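Alpha-catenin-like protein hmp-1 (Caenorhabditis elegans, PDB 5XA5) binds beta-catenin and actin filaments at cell junctions and is required for cell migration during body enclosure and cell shape changes during body elongation. Local coordinates at residues R192-L197 / D204-A209. Residues are numbered along the deposited sequence; the frame is centred on the assembly and turned at random.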
ATOM      1  N   ARG A 192       8.476   6.373  -6.808  1.00 27.97           N
ATOM      2  CA  ARG A 192       8.604   5.838  -5.447  1.00 24.66           C
ATOM      3  C   ARG A 192       8.112   4.401  -5.393  1.00 28.51           C
ATOM      4  O   ARG A 192       8.725   3.561  -4.728  1.00 27.91           O
ATOM      5  CB  ARG A 192       7.850   6.702  -4.436  1.00 31.98           C
ATOM      6  CG  ARG A 192       8.407   8.116  -4.323  1.00 32.82           C
ATOM      7  CD  ARG A 192       7.625   8.966  -3.331  1.00 50.96           C
ATOM      8  NE  ARG A 192       7.973   8.659  -1.947  1.00 76.89           N
ATOM      9  CZ  ARG A 192       7.106   8.257  -1.023  1.00 89.51           C
ATOM     10  NH1 ARG A 192       5.826   8.107  -1.332  1.00 97.20           N
ATOM     11  NH2 ARG A 192       7.524   8.006   0.210  1.00 88.66           N
ATOM     12  N   ARG A 193       7.025   4.115  -6.109  1.00 23.36           N
ATOM     13  CA  ARG A 193       6.525   2.747  -6.181  1.00 25.46           C
ATOM     14  C   ARG A 193       7.571   1.829  -6.804  1.00 27.10           C
ATOM     15  O   ARG A 193       7.780   0.698  -6.349  1.00 25.97           O
ATOM     16  CB  ARG A 193       5.211   2.693  -6.981  1.00 22.98           C
ATOM     17  CG  ARG A 193       4.617   1.303  -7.081  1.00 22.16           C
ATOM     18  CD  ARG A 193       4.296   0.809  -5.698  1.00 26.00           C
ATOM     19  NE  ARG A 193       3.684  -0.512  -5.733  1.00 27.16           N
ATOM     20  CZ  ARG A 193       3.268  -1.146  -4.640  1.00 27.57           C
ATOM     21  NH1 ARG A 193       3.400  -0.567  -3.451  1.00 27.43           N
ATOM     22  NH2 ARG A 193       2.750  -2.359  -4.735  1.00 27.56           N
ATOM     23  N   ALA A 194       8.227   2.309  -7.859  1.00 24.54           N
ATOM     24  CA  ALA A 194       9.236   1.510  -8.527  1.00 26.92           C
ATOM     25  C   ALA A 194      10.360   1.106  -7.576  1.00 25.87           C
ATOM     26  O   ALA A 194      10.815  -0.030  -7.603  1.00 28.14           O
ATOM     27  CB  ALA A 194       9.796   2.269  -9.714  1.00 27.47           C
ATOM     28  N   ILE A 195      10.803   2.040  -6.740  1.00 26.31           N
ATOM     29  CA  ILE A 195      11.854   1.771  -5.747  1.00 25.76           C
ATOM     30  C   ILE A 195      11.414   0.715  -4.712  1.00 27.96           C
ATOM     31  O   ILE A 195      12.228  -0.063  -4.202  1.00 28.74           O
ATOM     32  CB  ILE A 195      12.252   3.093  -5.029  1.00 31.49           C
ATOM     33  CG1 ILE A 195      13.013   4.003  -5.993  1.00 37.49           C
ATOM     34  CG2 ILE A 195      13.081   2.832  -3.773  1.00 32.05           C
ATOM     35  CD1 ILE A 195      13.315   5.367  -5.423  1.00 42.45           C
ATOM     36  N   ASP A 196      10.116   0.673  -4.431  1.00 26.50           N
ATOM     37  CA  ASP A 196       9.573  -0.224  -3.416  1.00 23.97           C
ATOM     38  C   ASP A 196       9.162  -1.585  -3.998  1.00 26.36           C
ATOM     39  O   ASP A 196       8.790  -2.484  -3.251  1.00 27.72           O
ATOM     40  CB  ASP A 196       8.373   0.454  -2.736  1.00 26.31           C
ATOM     41  CG  ASP A 196       7.931  -0.236  -1.451  1.00 29.89           C
ATOM     42  OD1 ASP A 196       8.782  -0.772  -0.706  1.00 27.21           O
ATOM     43  OD2 ASP A 196       6.713  -0.215  -1.174  1.00 32.66           O
ATOM     44  N   LEU A 197       9.187  -1.742  -5.325  1.00 25.61           N
ATOM     45  CA  LEU A 197       8.729  -3.010  -5.905  1.00 25.26           C
ATOM     46  C   LEU A 197       9.693  -4.171  -5.652  1.00 26.20           C
ATOM     47  O   LEU A 197      10.912  -4.050  -5.821  1.00 28.77           O
ATOM     48  CB  LEU A 197       8.497  -2.865  -7.413  1.00 25.11           C
ATOM     49  CG  LEU A 197       7.189  -2.172  -7.762  1.00 24.49           C
ATOM     50  CD1 LEU A 197       7.067  -1.991  -9.291  1.00 24.43           C
ATOM     51  CD2 LEU A 197       5.993  -2.951  -7.229  1.00 31.98           C
ATOM     52  N   ASP A 204      11.345  -2.484 -13.593  1.00 28.13           N
ATOM     53  CA  ASP A 204      11.828  -2.000 -14.891  1.00 26.75           C
ATOM     54  C   ASP A 204      10.662  -1.679 -15.823  1.00 29.69           C
ATOM     55  O   ASP A 204      10.707  -0.681 -16.536  1.00 28.58           O
ATOM     56  CB  ASP A 204      12.753  -3.013 -15.559  1.00 30.80           C
ATOM     57  CG  ASP A 204      14.041  -3.221 -14.786  1.00 43.41           C
ATOM     58  OD1 ASP A 204      14.386  -2.350 -13.958  1.00 38.16           O
ATOM     59  OD2 ASP A 204      14.722  -4.236 -15.042  1.00 44.80           O
ATOM     60  N   ASP A 205       9.628  -2.518 -15.806  1.00 26.20           N
ATOM     61  CA  ASP A 205       8.444  -2.287 -16.637  1.00 26.20           C
ATOM     62  C   ASP A 205       7.716  -1.013 -16.233  1.00 25.70           C
ATOM     63  O   ASP A 205       7.207  -0.274 -17.095  1.00 26.39           O
ATOM     64  CB  ASP A 205       7.487  -3.476 -16.565  1.00 28.63           C
ATOM     65  CG  ASP A 205       7.965  -4.668 -17.379  1.00 42.37           C
ATOM     66  OD1 ASP A 205       8.981  -4.542 -18.102  1.00 39.73           O
ATOM     67  OD2 ASP A 205       7.312  -5.730 -17.298  1.00 49.15           O
ATOM     68  N   LEU A 206       7.624  -0.760 -14.928  1.00 25.33           N
ATOM     69  CA  LEU A 206       6.939   0.433 -14.449  1.00 22.90           C
ATOM     70  C   LEU A 206       7.717   1.669 -14.875  1.00 24.40           C
ATOM     71  O   LEU A 206       7.131   2.658 -15.330  1.00 25.95           O
ATOM     72  CB  LEU A 206       6.769   0.396 -12.920  1.00 24.00           C
ATOM     73  CG  LEU A 206       5.791   1.415 -12.322  1.00 23.07           C
ATOM     74  CD1 LEU A 206       4.395   1.125 -12.810  1.00 22.82           C
ATOM     75  CD2 LEU A 206       5.812   1.374 -10.796  1.00 23.77           C
ATOM     76  N   LEU A 207       9.038   1.608 -14.749  1.00 25.42           N
ATOM     77  CA  LEU A 207       9.870   2.736 -15.138  1.00 24.28           C
ATOM     78  C   LEU A 207       9.817   2.976 -16.643  1.00 24.80           C
ATOM     79  O   LEU A 207       9.871   4.123 -17.084  1.00 24.60           O
ATOM     80  CB  LEU A 207      11.315   2.514 -14.680  1.00 27.04           C
ATOM     81  CG  LEU A 207      11.445   2.688 -13.164  1.00 30.57           C
ATOM     82  CD1 LEU A 207      12.881   2.441 -12.743  1.00 36.10           C
ATOM     83  CD2 LEU A 207      10.959   4.068 -12.698  1.00 29.13           C
ATOM     84  N   ALA A 208       9.705   1.903 -17.417  1.00 24.69           N
ATOM     85  CA  ALA A 208       9.621   2.051 -18.863  1.00 24.09           C
ATOM     86  C   ALA A 208       8.327   2.741 -19.241  1.00 24.23           C
ATOM     87  O   ALA A 208       8.316   3.625 -20.104  1.00 26.62           O
ATOM     88  CB  ALA A 208       9.728   0.713 -19.555  1.00 27.52           C
ATOM     89  N   ALA A 209       7.235   2.326 -18.606  1.00 25.28           N
ATOM     90  CA  ALA A 209       5.935   2.945 -18.871  1.00 22.67           C
ATOM     91  C   ALA A 209       5.931   4.409 -18.426  1.00 24.50           C
ATOM     92  O   ALA A 209       5.378   5.267 -19.128  1.00 23.83           O
ATOM     93  CB  ALA A 209       4.809   2.149 -18.180  1.00 25.31           C
TER
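Leu206 and Ala194 face each other where helix 169-196 meets helix 200-229. Their CA atoms are 6.4 Å apart. One methyl of Leu206, CD2, does most of the touching. It reaches the backbone N of Ala194 at 3.9 Å. Leu206 CG is anti to the backbone N (chi1 -166°), which sends the side chain across to helix 169-196. Leu197 meets it at about a right angle, with its CD1 3.9 Å from Leu206 CD2. Arg193 also crosses Leu206 at about a right angle and offers only the aliphatic base of its chain, CG lying 3.9 Å from Leu206 CD2. Its guanidinium forms a salt bridge with Asp142 on helix 117-165. Leu207 supplies a second methyl: its CD2 lies 3.7 Å from Ala194 CB. The side-chain contacts are carbon to carbon, and four of the five touching residues are buried. Val257 of helix 234-258 also packs on Leu206. The axes of segments 192-196 and 204-209 approach to 9.3 Å and run nearly antiparallel, at 164°. With a short link, the two helices form an antiparallel helical hairpin, part of the bundle with helices 117-165 and 234-258 in this N-terminal part of a vinculin/alpha-catenin family protein.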